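Local coordinates for protein transcriptional regulators (LACI-FAMILY TRANSCRIPTIONAL REGULATORY PROTEIN) (Corynebacterium glutamicum, PDB 3GYB) that probably binds DNA as a LacI-family transcriptional regulator, with a periplasmic-binding-protein-like domain that carries a magnesium ion in the crystal, at residues H112-G117 with A140-H145. Sequence-based numbering, arbitrary orientation.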
ATOM      1  N   HIS A 112      21.403  -0.442 -16.276  1.00 13.92           N
ATOM      2  CA  HIS A 112      20.413   0.176 -17.157  1.00 15.19           C
ATOM      3  C   HIS A 112      20.665   1.678 -17.247  1.00 14.81           C
ATOM      4  O   HIS A 112      20.658   2.251 -18.334  1.00 14.97           O
ATOM      5  CB  HIS A 112      18.991  -0.082 -16.642  1.00 14.26           C
ATOM      6  CG  HIS A 112      17.915   0.479 -17.523  1.00 15.31           C
ATOM      7  ND1 HIS A 112      17.772   0.117 -18.845  1.00 15.45           N
ATOM      8  CD2 HIS A 112      16.918   1.359 -17.263  1.00 15.68           C
ATOM      9  CE1 HIS A 112      16.734   0.751 -19.363  1.00 14.60           C
ATOM     10  NE2 HIS A 112      16.198   1.510 -18.423  1.00 16.44           N
ATOM     11  N   LEU A 113      20.889   2.316 -16.100  1.00 13.81           N
ATOM     12  CA  LEU A 113      21.151   3.748 -16.078  1.00 14.44           C
ATOM     13  C   LEU A 113      22.446   4.056 -16.824  1.00 13.56           C
ATOM     14  O   LEU A 113      22.528   5.034 -17.565  1.00 13.39           O
ATOM     15  CB  LEU A 113      21.234   4.249 -14.633  1.00 13.77           C
ATOM     16  CG  LEU A 113      19.917   4.139 -13.858  1.00 13.06           C
ATOM     17  CD1 LEU A 113      20.110   4.679 -12.439  1.00 12.62           C
ATOM     18  CD2 LEU A 113      18.831   4.928 -14.583  1.00 13.24           C
ATOM     19  N   ILE A 114      23.454   3.212 -16.629  1.00 13.40           N
ATOM     20  CA  ILE A 114      24.733   3.390 -17.310  1.00 14.89           C
ATOM     21  C   ILE A 114      24.558   3.227 -18.818  1.00 15.65           C
ATOM     22  O   ILE A 114      25.062   4.041 -19.598  1.00 16.36           O
ATOM     23  CB  ILE A 114      25.775   2.375 -16.799  1.00 13.64           C
ATOM     24  CG1 ILE A 114      26.130   2.701 -15.347  1.00 15.34           C
ATOM     25  CG2 ILE A 114      27.034   2.411 -17.671  1.00 15.01           C
ATOM     26  CD1 ILE A 114      26.994   1.649 -14.684  1.00 13.45           C
ATOM     27  N   ASP A 115      23.837   2.189 -19.236  1.00 15.82           N
ATOM     28  CA  ASP A 115      23.622   1.977 -20.664  1.00 16.27           C
ATOM     29  C   ASP A 115      22.786   3.103 -21.272  1.00 16.67           C
ATOM     30  O   ASP A 115      22.827   3.320 -22.482  1.00 18.81           O
ATOM     31  CB  ASP A 115      22.953   0.624 -20.927  1.00 18.23           C
ATOM     32  CG  ASP A 115      23.902  -0.546 -20.728  1.00 21.68           C
ATOM     33  OD1 ASP A 115      25.131  -0.335 -20.805  1.00 24.19           O
ATOM     34  OD2 ASP A 115      23.420  -1.676 -20.508  1.00 25.00           O
ATOM     35  N   LEU A 116      22.031   3.822 -20.441  1.00 16.25           N
ATOM     36  CA  LEU A 116      21.220   4.935 -20.938  1.00 15.10           C
ATOM     37  C   LEU A 116      22.050   6.208 -21.099  1.00 15.80           C
ATOM     38  O   LEU A 116      21.543   7.240 -21.547  1.00 16.83           O
ATOM     39  CB  LEU A 116      20.034   5.210 -20.006  1.00 16.15           C
ATOM     40  CG  LEU A 116      18.845   4.253 -20.112  1.00 15.64           C
ATOM     41  CD1 LEU A 116      17.866   4.510 -18.976  1.00 15.82           C
ATOM     42  CD2 LEU A 116      18.159   4.444 -21.455  1.00 17.30           C
ATOM     43  N   GLY A 117      23.323   6.144 -20.717  1.00 14.89           N
ATOM     44  CA  GLY A 117      24.183   7.308 -20.861  1.00 15.27           C
ATOM     45  C   GLY A 117      24.410   8.155 -19.622  1.00 15.61           C
ATOM     46  O   GLY A 117      25.070   9.193 -19.692  1.00 16.63           O
ATOM     47  N   ALA A 140      29.572  -1.708  -6.483  1.00 18.43           N
ATOM     48  CA  ALA A 140      30.423  -2.610  -7.256  1.00 17.81           C
ATOM     49  C   ALA A 140      30.189  -2.450  -8.755  1.00 18.87           C
ATOM     50  O   ALA A 140      31.128  -2.483  -9.553  1.00 19.08           O
ATOM     51  CB  ALA A 140      30.171  -4.057  -6.843  1.00 18.05           C
ATOM     52  N   THR A 141      28.929  -2.283  -9.142  1.00 17.08           N
ATOM     53  CA  THR A 141      28.599  -2.123 -10.550  1.00 16.37           C
ATOM     54  C   THR A 141      29.113  -0.787 -11.068  1.00 16.57           C
ATOM     55  O   THR A 141      29.615  -0.713 -12.191  1.00 18.20           O
ATOM     56  CB  THR A 141      27.086  -2.217 -10.772  1.00 15.22           C
ATOM     57  OG1 THR A 141      26.630  -3.498 -10.324  1.00 16.42           O
ATOM     58  CG2 THR A 141      26.744  -2.044 -12.250  1.00 15.75           C
HETATM   59  N   MSE A 142      28.976   0.269 -10.269  1.00 16.34           N
HETATM   60  CA  MSE A 142      29.470   1.573 -10.695  1.00 16.77           C
HETATM   61  C   MSE A 142      30.987   1.504 -10.909  1.00 17.18           C
HETATM   62  O   MSE A 142      31.486   1.926 -11.942  1.00 17.92           O
HETATM   63  CB  MSE A 142      29.146   2.651  -9.648  1.00 17.20           C
HETATM   64  CG  MSE A 142      27.676   3.060  -9.603  1.00 16.82           C
HETATM   65 SE   MSE A 142      27.053   4.026 -11.165  1.00 22.77          SE
HETATM   66  CE  MSE A 142      27.925   5.727 -10.854  1.00 20.08           C
ATOM     67  N   ARG A 143      31.709   0.951  -9.936  1.00 17.26           N
ATOM     68  CA  ARG A 143      33.164   0.836 -10.053  1.00 16.84           C
ATOM     69  C   ARG A 143      33.599  -0.117 -11.161  1.00 17.99           C
ATOM     70  O   ARG A 143      34.654   0.063 -11.765  1.00 18.15           O
ATOM     71  CB  ARG A 143      33.773   0.396  -8.721  1.00 18.15           C
ATOM     72  CG  ARG A 143      33.603   1.428  -7.623  1.00 17.82           C
ATOM     73  CD  ARG A 143      34.559   1.191  -6.468  1.00 22.34           C
ATOM     74  NE  ARG A 143      34.433   2.253  -5.476  1.00 22.88           N
ATOM     75  CZ  ARG A 143      33.527   2.270  -4.505  1.00 23.65           C
ATOM     76  NH1 ARG A 143      32.665   1.272  -4.382  1.00 25.40           N
ATOM     77  NH2 ARG A 143      33.469   3.300  -3.671  1.00 22.72           N
ATOM     78  N   ALA A 144      32.792  -1.135 -11.427  1.00 17.19           N
ATOM     79  CA  ALA A 144      33.133  -2.078 -12.486  1.00 18.22           C
ATOM     80  C   ALA A 144      33.154  -1.335 -13.819  1.00 17.99           C
ATOM     81  O   ALA A 144      33.936  -1.659 -14.712  1.00 18.39           O
ATOM     82  CB  ALA A 144      32.116  -3.205 -12.539  1.00 17.78           C
ATOM     83  N   HIS A 145      32.287  -0.332 -13.935  1.00 17.84           N
ATOM     84  CA  HIS A 145      32.172   0.470 -15.146  1.00 17.32           C
ATOM     85  C   HIS A 145      32.968   1.771 -15.112  1.00 18.47           C
ATOM     86  O   HIS A 145      32.750   2.661 -15.941  1.00 19.02           O
ATOM     87  CB  HIS A 145      30.695   0.749 -15.425  1.00 18.09           C
ATOM     88  CG  HIS A 145      29.921  -0.475 -15.806  1.00 20.55           C
ATOM     89  ND1 HIS A 145      29.991  -1.037 -17.061  1.00 22.84           N
ATOM     90  CD2 HIS A 145      29.106  -1.276 -15.080  1.00 20.10           C
ATOM     91  CE1 HIS A 145      29.251  -2.131 -17.094  1.00 22.62           C
ATOM     92  NE2 HIS A 145      28.704  -2.299 -15.903  1.00 24.03           N
TER
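Ile114 and His145 have the nearest CA atoms between 112-117 and 140-145, 8.3 Å apart, at the C-terminal ends of helices 102-115 and 129-144. Ile114 carries nearly all of the contact from its side. Its CG1 branch lies anti to the carbonyl carbon (chi1 -68°), and the extended chi2 of 172° carries CD1 across to the other helix. CD1 meets the CD2 side of the His145 imidazole obliquely, with CD1 to CD2 at 3.6 Å. It also rests against CB of His145 at 3.9 Å. The selenium of Met142, a selenomethionine in this crystal, packs against the same methyl, SE to CD1 4.2 Å. Thr141 approaches it more loosely, CG2 to CD1 4.4 Å, and CG2 also sits in plane at the edge of the His145 ring. The hydroxyl of Thr141 is bonded back to the carbonyl of Ser137 in its own helix.

The two helices follow one another in the periplasmic-binding-protein-like fold, linked through strand 121-124 of the sheet. Ile121 of that strand touches both Ile114 and Met142. Helix 102-115 ends in a Schellman motif at Gly117. At its positive phi of 99° a side chain would press on the carbonyl O of Leu116, which calls for glycine. Gly117 N bonds back to Ile114 O at 2.9 Å. His145 is the exposed member of the group, and its side chain also touches Lys111, one turn before Ile114.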